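Glutamine cyclotransferase (Tannerella forsythia, PDB 6QRO) probably catalyses, as a zinc-dependent type II glutaminyl cyclase, the cyclisation of N-terminal glutamine of peptides to pyroglutamate. Local coordinates at residues A[131-136]-A[284-289]; A[236-241]-A[246-251]. One frame throughout, in Å; residues are numbered along the deposited sequence.

Contact 1: A[131-136]-A[284-289]. With ZN (zinc ion), chain E.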
ATOM      1  N   GLY A 131      -9.659  -7.835   3.411  1.00 10.41           N
ATOM      2  CA  GLY A 131      -8.494  -6.977   3.313  1.00 10.16           C
ATOM      3  C   GLY A 131      -8.856  -5.511   3.235  1.00 11.02           C
ATOM      4  O   GLY A 131      -8.282  -4.771   2.424  1.00 10.64           O
ATOM      5  N   ALA A 132      -9.811  -5.077   4.062  1.00  8.59           N
ATOM      6  CA  ALA A 132     -10.201  -3.672   4.080  1.00 12.20           C
ATOM      7  C   ALA A 132      -9.034  -2.797   4.513  1.00 10.03           C
ATOM      8  O   ALA A 132      -8.710  -1.799   3.866  1.00 12.29           O
ATOM      9  CB  ALA A 132     -11.403  -3.473   5.005  1.00  8.96           C
ATOM     10  N   ASP A 133      -8.393  -3.150   5.610  1.00 12.17           N
ATOM     11  CA  ASP A 133      -7.226  -2.387   6.012  1.00 11.04           C
ATOM     12  C   ASP A 133      -5.961  -2.903   5.342  1.00 11.08           C
ATOM     13  O   ASP A 133      -5.098  -2.121   4.927  1.00 10.75           O
ATOM     14  CB  ASP A 133      -7.107  -2.428   7.527  1.00 10.68           C
ATOM     15  CG  ASP A 133      -6.109  -1.463   8.036  1.00 11.74           C
ATOM     16  OD1 ASP A 133      -6.048  -0.334   7.490  1.00 10.75           O
ATOM     17  OD2 ASP A 133      -5.400  -1.830   9.001  1.00 11.89           O
ATOM     18  N   ASP A 134      -5.861  -4.219   5.197  1.00 11.11           N
ATOM     19  CA  ASP A 134      -4.686  -4.869   4.617  1.00 11.69           C
ATOM     20  C   ASP A 134      -4.917  -5.002   3.105  1.00 10.71           C
ATOM     21  O   ASP A 134      -5.375  -6.020   2.581  1.00  8.50           O
ATOM     22  CB  ASP A 134      -4.454  -6.192   5.350  1.00 11.08           C
ATOM     23  CG  ASP A 134      -3.239  -6.945   4.881  1.00 10.74           C
ATOM     24  OD1 ASP A 134      -2.494  -6.413   4.036  1.00  9.57           O
ATOM     25  OD2 ASP A 134      -3.007  -8.055   5.432  1.00  9.32           O
ATOM     26  N   GLY A 135      -4.590  -3.922   2.391  1.00 13.16           N
ATOM     27  CA  GLY A 135      -4.924  -3.796   0.987  1.00  9.32           C
ATOM     28  C   GLY A 135      -5.772  -2.579   0.664  1.00 10.04           C
ATOM     29  O   GLY A 135      -5.336  -1.704  -0.083  1.00 10.98           O
ATOM     30  N   GLY A 136      -6.987  -2.513   1.220  1.00 13.93           N
ATOM     31  CA  GLY A 136      -7.924  -1.457   0.853  1.00  9.37           C
ATOM     32  C   GLY A 136      -7.525  -0.064   1.302  1.00  9.71           C
ATOM     33  O   GLY A 136      -7.685   0.907   0.560  1.00 10.10           O
ATOM     34  N   GLY A 284      -2.360  -5.219  13.865  1.00 14.25           N
ATOM     35  CA  GLY A 284      -3.642  -5.184  14.519  1.00 14.31           C
ATOM     36  C   GLY A 284      -4.213  -6.580  14.701  1.00 15.77           C
ATOM     37  O   GLY A 284      -3.906  -7.510  13.949  1.00 13.36           O
ATOM     38  N   PRO A 285      -5.057  -6.741  15.724  1.00 15.69           N
ATOM     39  CA  PRO A 285      -5.612  -8.074  16.033  1.00 15.22           C
ATOM     40  C   PRO A 285      -6.424  -8.702  14.897  1.00 14.53           C
ATOM     41  O   PRO A 285      -6.625  -9.923  14.893  1.00 15.37           O
ATOM     42  CB  PRO A 285      -6.488  -7.805  17.266  1.00 16.66           C
ATOM     43  CG  PRO A 285      -6.618  -6.292  17.353  1.00 14.45           C
ATOM     44  CD  PRO A 285      -5.395  -5.729  16.736  1.00 12.69           C
ATOM     45  N   TYR A 286      -6.880  -7.911  13.931  1.00 14.52           N
ATOM     46  CA  TYR A 286      -7.647  -8.376  12.779  1.00 13.34           C
ATOM     47  C   TYR A 286      -6.770  -8.899  11.649  1.00 11.23           C
ATOM     48  O   TYR A 286      -7.311  -9.446  10.681  1.00 11.09           O
ATOM     49  CB  TYR A 286      -8.518  -7.220  12.251  1.00 12.20           C
ATOM     50  CG  TYR A 286      -7.647  -6.038  11.871  1.00 14.10           C
ATOM     51  CD1 TYR A 286      -6.848  -6.061  10.725  1.00 11.88           C
ATOM     52  CD2 TYR A 286      -7.564  -4.931  12.701  1.00 13.60           C
ATOM     53  CE1 TYR A 286      -6.019  -5.012  10.409  1.00 12.28           C
ATOM     54  CE2 TYR A 286      -6.745  -3.875  12.385  1.00 14.41           C
ATOM     55  CZ  TYR A 286      -5.973  -3.922  11.234  1.00 14.49           C
ATOM     56  OH  TYR A 286      -5.146  -2.863  10.909  1.00 14.79           O
ATOM     57  N   TRP A 287      -5.453  -8.683  11.725  1.00 10.75           N
ATOM     58  CA  TRP A 287      -4.546  -8.981  10.622  1.00 12.49           C
ATOM     59  C   TRP A 287      -4.629 -10.452  10.240  1.00 13.18           C
ATOM     60  O   TRP A 287      -4.467 -11.338  11.092  1.00 12.23           O
ATOM     61  CB  TRP A 287      -3.111  -8.648  11.007  1.00 13.38           C
ATOM     62  CG  TRP A 287      -2.097  -8.796   9.905  1.00 11.61           C
ATOM     63  CD1 TRP A 287      -1.989  -8.037   8.779  1.00 10.33           C
ATOM     64  CD2 TRP A 287      -1.058  -9.790   9.816  1.00 14.71           C
ATOM     65  NE1 TRP A 287      -0.925  -8.463   8.014  1.00 12.10           N
ATOM     66  CE2 TRP A 287      -0.351  -9.551   8.618  1.00 14.63           C
ATOM     67  CE3 TRP A 287      -0.654 -10.851  10.636  1.00 13.14           C
ATOM     68  CZ2 TRP A 287       0.746 -10.330   8.227  1.00 13.93           C
ATOM     69  CZ3 TRP A 287       0.435 -11.624  10.237  1.00 14.00           C
ATOM     70  CH2 TRP A 287       1.112 -11.360   9.043  1.00 10.48           C
ATOM     71  N   HIS A 288      -4.880 -10.697   8.951  1.00 11.82           N
ATOM     72  CA  HIS A 288      -5.033 -12.029   8.368  1.00 10.34           C
ATOM     73  C   HIS A 288      -6.101 -12.836   9.098  1.00 13.28           C
ATOM     74  O   HIS A 288      -6.010 -14.056   9.240  1.00 11.99           O
ATOM     75  CB  HIS A 288      -3.694 -12.745   8.313  1.00 10.79           C
ATOM     76  CG  HIS A 288      -2.746 -12.134   7.337  1.00 10.68           C
ATOM     77  ND1 HIS A 288      -1.554 -12.730   6.974  1.00 12.60           N
ATOM     78  CD2 HIS A 288      -2.832 -10.995   6.614  1.00 11.73           C
ATOM     79  CE1 HIS A 288      -0.931 -11.967   6.095  1.00 10.45           C
ATOM     80  NE2 HIS A 288      -1.684 -10.906   5.862  1.00 13.83           N
ATOM     81  N   THR A 289      -7.124 -12.140   9.577  1.00 12.22           N
ATOM     82  CA  THR A 289      -8.356 -12.731  10.061  1.00 15.12           C
ATOM     83  C   THR A 289      -9.502 -12.232   9.197  1.00 15.99           C
ATOM     84  O   THR A 289      -9.338 -11.350   8.342  1.00 18.21           O
ATOM     85  CB  THR A 289      -8.633 -12.369  11.528  1.00 14.18           C
ATOM     86  OG1 THR A 289      -9.070 -11.010  11.595  1.00 15.07           O
ATOM     87  CG2 THR A 289      -7.395 -12.558  12.391  1.00 10.72           C
TER
HETATM   88 ZN    ZN E 401      -1.388  -8.931   4.656  1.00 15.28          ZN
HETATM   89  O   HOH W   1      -0.157  -8.407   5.796  1.00 10.45           O

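Contact 2: A[236-241]-A[246-251]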
ATOM      1  N   ALA A 236       6.758  16.521   9.237  1.00 20.90           N
ATOM      2  CA  ALA A 236       5.550  17.103   8.676  1.00 17.21           C
ATOM      3  C   ALA A 236       4.315  16.600   9.403  1.00 20.49           C
ATOM      4  O   ALA A 236       3.348  17.346   9.579  1.00 20.26           O
ATOM      5  CB  ALA A 236       5.461  16.799   7.183  1.00 18.08           C
ATOM      6  N   ALA A 237       4.295  15.317   9.777  1.00 17.57           N
ATOM      7  CA  ALA A 237       3.134  14.799  10.490  1.00 16.66           C
ATOM      8  C   ALA A 237       2.953  15.504  11.827  1.00 18.62           C
ATOM      9  O   ALA A 237       1.832  15.871  12.200  1.00 20.21           O
ATOM     10  CB  ALA A 237       3.258  13.286  10.690  1.00 19.46           C
ATOM     11  N   ARG A 238       4.038  15.710  12.570  1.00 18.70           N
ATOM     12  CA  ARG A 238       3.888  16.387  13.852  1.00 22.29           C
ATOM     13  C   ARG A 238       3.548  17.865  13.643  1.00 21.17           C
ATOM     14  O   ARG A 238       2.702  18.417  14.355  1.00 19.86           O
ATOM     15  CB  ARG A 238       5.138  16.149  14.713  1.00 21.16           C
ATOM     16  CG  ARG A 238       5.136  16.815  16.091  1.00 23.55           C
ATOM     17  CD  ARG A 238       5.958  16.019  17.155  1.00 23.95           C
ATOM     18  NE  ARG A 238       5.396  14.688  17.483  1.00 29.19           N
ATOM     19  CZ  ARG A 238       5.924  13.503  17.133  1.00 29.98           C
ATOM     20  NH1 ARG A 238       7.053  13.443  16.428  1.00 22.09           N
ATOM     21  NH2 ARG A 238       5.321  12.358  17.489  1.00 21.18           N
ATOM     22  N   GLU A 239       4.153  18.502  12.633  1.00 22.09           N
ATOM     23  CA  GLU A 239       3.807  19.882  12.312  1.00 20.69           C
ATOM     24  C   GLU A 239       2.319  20.046  12.031  1.00 22.37           C
ATOM     25  O   GLU A 239       1.745  21.096  12.347  1.00 23.59           O
ATOM     26  CB  GLU A 239       4.613  20.380  11.116  1.00 17.16           C
ATOM     27  CG  GLU A 239       6.050  20.744  11.432  1.00 21.44           C
ATOM     28  CD  GLU A 239       6.777  21.272  10.209  1.00 24.72           C
ATOM     29  OE1 GLU A 239       6.178  21.225   9.110  1.00 26.08           O
ATOM     30  OE2 GLU A 239       7.936  21.732  10.336  1.00 21.87           O
ATOM     31  N   LEU A 240       1.685  19.052  11.405  1.00 16.99           N
ATOM     32  CA  LEU A 240       0.255  19.144  11.135  1.00 16.11           C
ATOM     33  C   LEU A 240      -0.594  18.744  12.330  1.00 17.05           C
ATOM     34  O   LEU A 240      -1.822  18.867  12.266  1.00 16.23           O
ATOM     35  CB  LEU A 240      -0.126  18.257   9.949  1.00 16.15           C
ATOM     36  CG  LEU A 240       0.508  18.555   8.598  1.00 18.48           C
ATOM     37  CD1 LEU A 240       0.258  17.388   7.681  1.00 17.85           C
ATOM     38  CD2 LEU A 240      -0.059  19.833   8.001  1.00 24.80           C
ATOM     39  N   GLY A 241       0.025  18.277  13.410  1.00 19.70           N
ATOM     40  CA  GLY A 241      -0.709  17.803  14.564  1.00 19.70           C
ATOM     41  C   GLY A 241      -0.969  16.311  14.584  1.00 21.38           C
ATOM     42  O   GLY A 241      -1.875  15.868  15.299  1.00 19.77           O
ATOM     43  N   PHE A 246       1.933   9.291  13.889  1.00 15.54           N
ATOM     44  CA  PHE A 246       3.301   9.006  13.472  1.00 16.10           C
ATOM     45  C   PHE A 246       4.147   9.091  14.730  1.00 19.32           C
ATOM     46  O   PHE A 246       4.458  10.181  15.219  1.00 22.58           O
ATOM     47  CB  PHE A 246       3.752   9.975  12.386  1.00 17.28           C
ATOM     48  CG  PHE A 246       3.067   9.743  11.059  1.00 16.91           C
ATOM     49  CD1 PHE A 246       1.731  10.096  10.873  1.00 21.01           C
ATOM     50  CD2 PHE A 246       3.742   9.150  10.009  1.00 16.36           C
ATOM     51  CE1 PHE A 246       1.091   9.863   9.654  1.00 19.56           C
ATOM     52  CE2 PHE A 246       3.111   8.923   8.787  1.00 14.53           C
ATOM     53  CZ  PHE A 246       1.786   9.284   8.610  1.00 12.87           C
ATOM     54  N   ILE A 247       4.471   7.941  15.292  1.00 20.74           N
ATOM     55  CA  ILE A 247       5.135   7.904  16.590  1.00 19.19           C
ATOM     56  C   ILE A 247       6.616   8.149  16.383  1.00 16.19           C
ATOM     57  O   ILE A 247       7.212   7.649  15.427  1.00 18.93           O
ATOM     58  CB  ILE A 247       4.844   6.568  17.302  1.00 18.39           C
ATOM     59  CG1 ILE A 247       3.578   6.703  18.149  1.00 18.77           C
ATOM     60  CG2 ILE A 247       5.996   6.147  18.203  1.00 14.26           C
ATOM     61  CD1 ILE A 247       2.311   6.815  17.379  1.00 15.29           C
ATOM     62  N   ASN A 248       7.211   8.958  17.258  1.00 20.31           N
ATOM     63  CA  ASN A 248       8.645   9.214  17.184  1.00 20.54           C
ATOM     64  C   ASN A 248       9.369   8.114  17.964  1.00 17.64           C
ATOM     65  O   ASN A 248       9.984   8.337  19.008  1.00 18.52           O
ATOM     66  CB  ASN A 248       8.959  10.605  17.734  1.00 18.81           C
ATOM     67  CG  ASN A 248      10.366  11.065  17.398  1.00 20.21           C
ATOM     68  OD1 ASN A 248      10.774  11.039  16.232  1.00 19.62           O
ATOM     69  ND2 ASN A 248      11.122  11.468  18.414  1.00 23.12           N
ATOM     70  N   ALA A 249       9.306   6.904  17.407  1.00 19.44           N
ATOM     71  CA  ALA A 249       9.964   5.728  17.974  1.00 18.87           C
ATOM     72  C   ALA A 249      10.047   4.653  16.899  1.00 17.01           C
ATOM     73  O   ALA A 249       9.248   4.629  15.962  1.00 17.38           O
ATOM     74  CB  ALA A 249       9.238   5.186  19.213  1.00 15.67           C
ATOM     75  N   GLN A 250      10.993   3.734  17.083  1.00 18.24           N
ATOM     76  CA  GLN A 250      11.230   2.653  16.139  1.00 14.59           C
ATOM     77  C   GLN A 250      10.246   1.506  16.307  1.00 13.82           C
ATOM     78  O   GLN A 250       9.828   1.162  17.411  1.00 13.73           O
ATOM     79  CB  GLN A 250      12.638   2.094  16.311  1.00 17.04           C
ATOM     80  CG  GLN A 250      13.760   2.999  15.916  1.00 20.93           C
ATOM     81  CD  GLN A 250      14.735   2.262  15.029  1.00 26.68           C
ATOM     82  OE1 GLN A 250      14.445   1.983  13.861  1.00 23.03           O
ATOM     83  NE2 GLN A 250      15.889   1.909  15.589  1.00 29.13           N
ATOM     84  N   GLY A 251       9.934   0.871  15.193  1.00 15.42           N
ATOM     85  CA  GLY A 251       9.006  -0.231  15.189  1.00 14.68           C
ATOM     86  C   GLY A 251       9.734  -1.486  14.784  1.00 18.88           C
ATOM     87  O   GLY A 251      10.881  -1.706  15.194  1.00 23.60           O
TER

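Contact 1: A[131-136]-A[284-289]
Asp-134 and His-288 meet through a zinc ion that both bind. Asp-134 gives OD2 to the zinc at 2.0 Å, while its OD1 stays 2.8 Å from the zinc and accepts a hydrogen bond from His-109, which holds the carboxylate in its rotation. His-288 binds the zinc through NE2 at 2.3 Å. Carboxylate and imidazole are nearly coplanar (5° apart), and Asp-134 OD2 lies at the edge of the histidine ring, 3.2 Å from NE2; the shared metal, not a hydrogen bond, keeps the two atoms together. Asp-167 and a water also bind the zinc. This one-zinc site of two aspartates and a histidine, at the end of an alpha/beta sheet domain of peptidase family M28, recalls that of mammalian type II glutaminyl cyclases, where one acidic ligand is a glutamate.

The Trp-287 indole packs on one face of the neighbouring imidazole, CE2 3.3 Å above the plane and over the centre of the His-288 ring. With CG anti to the backbone N (chi1 -175°), the indole also brings NE1 to 3.3 Å from Asp-134 OD2, too poorly angled for a hydrogen bond.

Among the polar contacts, Asp-133 and Tyr-286 cross at about a right angle, carboxylate and ring planes 71° apart, but aspartate OD2 and tyrosine OH are modelled too close to be trusted; OD1 of the aspartate accepts from the backbone N of Gly-210. The type II turn from Tyr-286 to Thr-289, which contains His-288, is gripped twice: Tyr-286 O accepts from Thr-289 N and from Thr-289 OG1, both on the same face of the carbonyl plane.

Contact 2: A[236-241]-A[246-251]
Ala-237 sets its methyl group against the Phe-246 side chain, with CB 3.5 Å from CD1 and only slightly farther from CG. The methyl meets the base of the ring, near its attachment to CB, and approaches it obliquely. The phenyl reaches this place with CG beside the backbone N and opposite the carbonyl carbon. Both residues are buried and point at each other, and their backbones come nearest here, 6.5 Å between the two CA atoms.

Beside this apolar pair, Arg-238 crosses from the helix to the strand. Its CG stands opposite the backbone N (chi1 179°), and a bend at chi3 (-65°) brings the guanidinium obliquely to the start of segment 246-251. NH2 comes to 3.3 Å from Phe-246 O, while NH1 lies 3.7 Å from Asn-248 CB. The arginine and asparagine side chains meet at about a right angle, guanidinium and amide planes 73° apart.

The unit is a helix end, a short connection and a short strand: helix 227-239 closes with a Schellman motif, and Gly-241, at positive phi, returns its N to Arg-238 O at 2.8 Å. The chain then continues into strand 246-247, which runs roughly across the helix end and pairs by backbone hydrogen bonds with strand 216-218.

Farther out, the Phe-246 ring makes edge-to-face contacts with Trp-234 and Phe-216, and Ala-237 also touches Thr-308 of helix 299-314. Gly-243 O accepts a weak hydrogen bond from Arg-238 NH2. Asn-248 OD1 is bound by Lys-218 NZ, which fixes the amide, while an inverse gamma turn centred on Asn-248 carries the chain round the corner into residues 249-251.

In the fold
Contact 1 is the more deeply buried, its centre about 12 Å from the centre of the chain against about 19 Å for contact 2, which combines two buried and two exposed touching residues. The centres of the two contacts lie about 23 Å apart, and they share no helix or strand. Contact 1 brings the start of helix 132-151 to a loop far along the sequence; contact 2 is local, joining a helix end to the strand just after it, within the chain that runs between the two halves of contact 1. Their chemistry follows: metal coordination and acidic groups at the zinc, an apolar pair bordered by an arginine at the periphery.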